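Local coordinates for epimerase family protein SDR39U1 (Homo sapiens, PDB 4B4O) that is a putative NADP-dependent oxidoreductase of the short-chain dehydrogenase/reductase family, which binds NADPH through a Rossmann-type fold, at residues H187-W192 with G264-P269. The protein carries 3 engineered substitutions. Residues are numbered along the deposited sequence; the frame is centred on the assembly and turned at random.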
ATOM      1  N   HIS A 187      -6.691   6.041  20.463  1.00 17.94           N
ATOM      2  CA  HIS A 187      -5.417   6.730  20.675  1.00 18.17           C
ATOM      3  C   HIS A 187      -4.324   6.321  19.748  1.00 17.62           C
ATOM      4  O   HIS A 187      -3.353   7.050  19.608  1.00 17.57           O
ATOM      5  CB  HIS A 187      -4.969   6.569  22.123  1.00 19.77           C
ATOM      6  CG  HIS A 187      -5.755   7.449  23.068  1.00 20.43           C
ATOM      7  ND1 HIS A 187      -6.544   6.975  24.040  1.00 21.47           N
ATOM      8  CD2 HIS A 187      -5.890   8.831  23.094  1.00 20.23           C
ATOM      9  CE1 HIS A 187      -7.122   8.005  24.694  1.00 21.90           C
ATOM     10  NE2 HIS A 187      -6.711   9.142  24.115  1.00 21.16           N
ATOM     11  N   GLN A 188      -4.477   5.171  19.113  1.00 17.33           N
ATOM     12  CA  GLN A 188      -3.437   4.613  18.261  1.00 16.98           C
ATOM     13  C   GLN A 188      -3.159   5.473  17.020  1.00 15.78           C
ATOM     14  O   GLN A 188      -4.047   6.120  16.480  1.00 15.07           O
ATOM     15  CB  GLN A 188      -3.784   3.184  17.849  1.00 17.14           C
ATOM     16  CG  GLN A 188      -4.960   3.017  16.887  1.00 16.31           C
ATOM     17  CD  GLN A 188      -6.321   2.982  17.551  1.00 16.72           C
ATOM     18  OE1 GLN A 188      -6.519   3.486  18.668  1.00 17.35           O
ATOM     19  NE2 GLN A 188      -7.284   2.404  16.837  1.00 16.46           N
ATOM     20  N   PHE A 189      -1.902   5.513  16.605  1.00 15.73           N
ATOM     21  CA  PHE A 189      -1.526   6.251  15.422  1.00 14.83           C
ATOM     22  C   PHE A 189      -2.192   5.640  14.190  1.00 14.04           C
ATOM     23  O   PHE A 189      -2.377   4.410  14.081  1.00 14.27           O
ATOM     24  CB  PHE A 189      -0.014   6.303  15.243  1.00 15.10           C
ATOM     25  CG  PHE A 189       0.695   7.110  16.290  1.00 15.98           C
ATOM     26  CD1 PHE A 189       0.525   8.493  16.370  1.00 15.93           C
ATOM     27  CD2 PHE A 189       1.542   6.492  17.196  1.00 17.08           C
ATOM     28  CE1 PHE A 189       1.171   9.239  17.338  1.00 16.97           C
ATOM     29  CE2 PHE A 189       2.185   7.234  18.172  1.00 18.12           C
ATOM     30  CZ  PHE A 189       2.007   8.609  18.239  1.00 18.07           C
ATOM     31  N   PHE A 190      -2.573   6.522  13.275  1.00 13.32           N
ATOM     32  CA  PHE A 190      -3.249   6.149  12.059  1.00 12.73           C
ATOM     33  C   PHE A 190      -2.389   6.605  10.870  1.00 12.32           C
ATOM     34  O   PHE A 190      -2.579   7.707  10.358  1.00 12.05           O
ATOM     35  CB  PHE A 190      -4.621   6.812  12.049  1.00 12.48           C
ATOM     36  CG  PHE A 190      -5.528   6.330  10.971  1.00 12.15           C
ATOM     37  CD1 PHE A 190      -6.137   5.087  11.071  1.00 12.47           C
ATOM     38  CD2 PHE A 190      -5.809   7.124   9.879  1.00 11.75           C
ATOM     39  CE1 PHE A 190      -6.970   4.622  10.067  1.00 12.38           C
ATOM     40  CE2 PHE A 190      -6.660   6.686   8.879  1.00 11.66           C
ATOM     41  CZ  PHE A 190      -7.249   5.435   8.973  1.00 11.97           C
ATOM     42  N   PRO A 191      -1.400   5.774  10.463  1.00 12.45           N
ATOM     43  CA  PRO A 191      -0.610   6.111   9.270  1.00 12.17           C
ATOM     44  C   PRO A 191      -1.479   5.940   8.031  1.00 11.81           C
ATOM     45  O   PRO A 191      -2.038   4.857   7.827  1.00 11.92           O
ATOM     46  CB  PRO A 191       0.524   5.073   9.275  1.00 12.54           C
ATOM     47  CG  PRO A 191      -0.010   3.919  10.027  1.00 12.95           C
ATOM     48  CD  PRO A 191      -1.015   4.469  11.019  1.00 13.00           C
ATOM     49  N   TRP A 192      -1.597   6.994   7.236  1.00 11.59           N
ATOM     50  CA  TRP A 192      -2.492   6.976   6.104  1.00 11.45           C
ATOM     51  C   TRP A 192      -1.871   7.725   4.969  1.00 11.50           C
ATOM     52  O   TRP A 192      -0.935   8.507   5.170  1.00 11.61           O
ATOM     53  CB  TRP A 192      -3.811   7.622   6.503  1.00 11.37           C
ATOM     54  CG  TRP A 192      -3.648   9.080   6.810  1.00 11.41           C
ATOM     55  CD1 TRP A 192      -3.333   9.659   8.012  1.00 11.56           C
ATOM     56  CD2 TRP A 192      -3.736  10.191   5.858  1.00 11.54           C
ATOM     57  NE1 TRP A 192      -3.233  11.002   7.881  1.00 11.77           N
ATOM     58  CE2 TRP A 192      -3.460  11.389   6.617  1.00 11.79           C
ATOM     59  CE3 TRP A 192      -4.006  10.293   4.490  1.00 11.69           C
ATOM     60  CZ2 TRP A 192      -3.448  12.634   6.036  1.00 12.17           C
ATOM     61  CZ3 TRP A 192      -3.990  11.551   3.906  1.00 12.08           C
ATOM     62  CH2 TRP A 192      -3.723  12.701   4.672  1.00 12.31           C
ATOM     63  N   GLY A 264      -1.005   1.012  16.187  1.00 16.11           N
ATOM     64  CA  GLY A 264      -0.411   1.860  15.169  1.00 15.17           C
ATOM     65  C   GLY A 264       1.019   2.312  15.385  1.00 15.82           C
ATOM     66  O   GLY A 264       1.568   2.210  16.470  1.00 17.15           O
ATOM     67  N   GLN A 265       1.604   2.807  14.298  1.00 15.07           N
ATOM     68  CA  GLN A 265       2.991   3.269  14.247  1.00 15.64           C
ATOM     69  C   GLN A 265       2.968   4.737  13.865  1.00 14.86           C
ATOM     70  O   GLN A 265       2.282   5.117  12.895  1.00 13.74           O
ATOM     71  CB  GLN A 265       3.777   2.581  13.117  1.00 15.65           C
ATOM     72  CG  GLN A 265       3.652   1.079  12.960  1.00 16.34           C
ATOM     73  CD  GLN A 265       2.400   0.606  12.261  1.00 15.47           C
ATOM     74  OE1 GLN A 265       1.557   1.392  11.850  1.00 14.32           O
ATOM     75  NE2 GLN A 265       2.291  -0.717  12.101  1.00 16.32           N
ATOM     76  N   LYS A 266       3.752   5.561  14.545  1.00 15.69           N
ATOM     77  CA  LYS A 266       3.954   6.932  14.082  1.00 15.24           C
ATOM     78  C   LYS A 266       5.066   6.913  13.035  1.00 15.07           C
ATOM     79  O   LYS A 266       6.222   6.630  13.348  1.00 16.15           O
ATOM     80  CB  LYS A 266       4.288   7.831  15.267  1.00 16.53           C
ATOM     81  CG  LYS A 266       4.797   9.231  14.940  1.00 16.64           C
ATOM     82  CD  LYS A 266       3.843  10.077  14.100  1.00 15.50           C
ATOM     83  CE  LYS A 266       4.310  11.554  14.005  1.00 16.10           C
ATOM     84  NZ  LYS A 266       4.904  12.211  15.232  1.00 17.93           N
ATOM     85  N   VAL A 267       4.722   7.164  11.778  1.00 13.98           N
ATOM     86  CA  VAL A 267       5.682   7.024  10.698  1.00 13.97           C
ATOM     87  C   VAL A 267       5.895   8.375  10.019  1.00 13.61           C
ATOM     88  O   VAL A 267       4.955   8.969   9.504  1.00 12.87           O
ATOM     89  CB  VAL A 267       5.254   5.947   9.663  1.00 13.52           C
ATOM     90  CG1 VAL A 267       6.313   5.808   8.580  1.00 13.91           C
ATOM     91  CG2 VAL A 267       5.052   4.590  10.342  1.00 14.13           C
ATOM     92  N   ILE A 268       7.164   8.791   9.939  1.00 14.34           N
ATOM     93  CA  ILE A 268       7.566   9.978   9.190  1.00 14.24           C
ATOM     94  C   ILE A 268       8.099   9.622   7.792  1.00 14.10           C
ATOM     95  O   ILE A 268       8.922   8.725   7.634  1.00 14.74           O
ATOM     96  CB  ILE A 268       8.636  10.741   9.955  1.00 15.39           C
ATOM     97  CG1 ILE A 268       8.078  11.133  11.319  1.00 15.92           C
ATOM     98  CG2 ILE A 268       9.089  11.940   9.155  1.00 15.44           C
ATOM     99  CD1 ILE A 268       9.162  11.532  12.316  1.00 17.58           C
ATOM    100  N   PRO A 269       7.636  10.348   6.768  1.00 13.56           N
ATOM    101  CA  PRO A 269       8.114  10.151   5.414  1.00 13.73           C
ATOM    102  C   PRO A 269       9.304  11.055   5.142  1.00 14.44           C
ATOM    103  O   PRO A 269       9.219  11.967   4.313  1.00 14.42           O
ATOM    104  CB  PRO A 269       6.907  10.556   4.574  1.00 13.10           C
ATOM    105  CG  PRO A 269       6.246  11.631   5.366  1.00 12.85           C
ATOM    106  CD  PRO A 269       6.601  11.398   6.818  1.00 13.10           C
TER
HETATM  107  O   HOH W   1      -0.189   3.763  18.440  1.00  2.00           O
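One face of the Phe189 ring carries CB of Lys266, a CH-pi contact with that carbon 3.5 Å from the ring centroid and only 9° off the normal; Gly264 O sits at the ring edge, near its plane. Phe189 CB points toward 264-269, and with CG beside the backbone N, anti to the carbonyl carbon (chi1 -67°), the ring is set with one face under Lys266 CB. Beyond CB the Lys266 chain, bent at chi2 and chi4, leads away from 187-192 to a long, weak ion pair with Glu119. An alanine in place of Phe189 removes the ring under Lys266 CB and would probably loosen the fit between the two segments. A water joins the backbones, accepting from Phe189 N and donating to Gly264 O, 3.1 Å from each. Gly264 CA lies 3.4 Å from Phe189 O in a CA-H...O contact. Farther along, Gln265 bends at chi2 to bring OE1 within 3.5 Å of Pro191 CG. Two loop segments thus pack alongside each other, the one leading into strand 192-194 of the Rossmann-type parallel sheet, the other in the C-terminal DUF1731 region, with the Pro191 side chain about 9 Å from the bound NADPH.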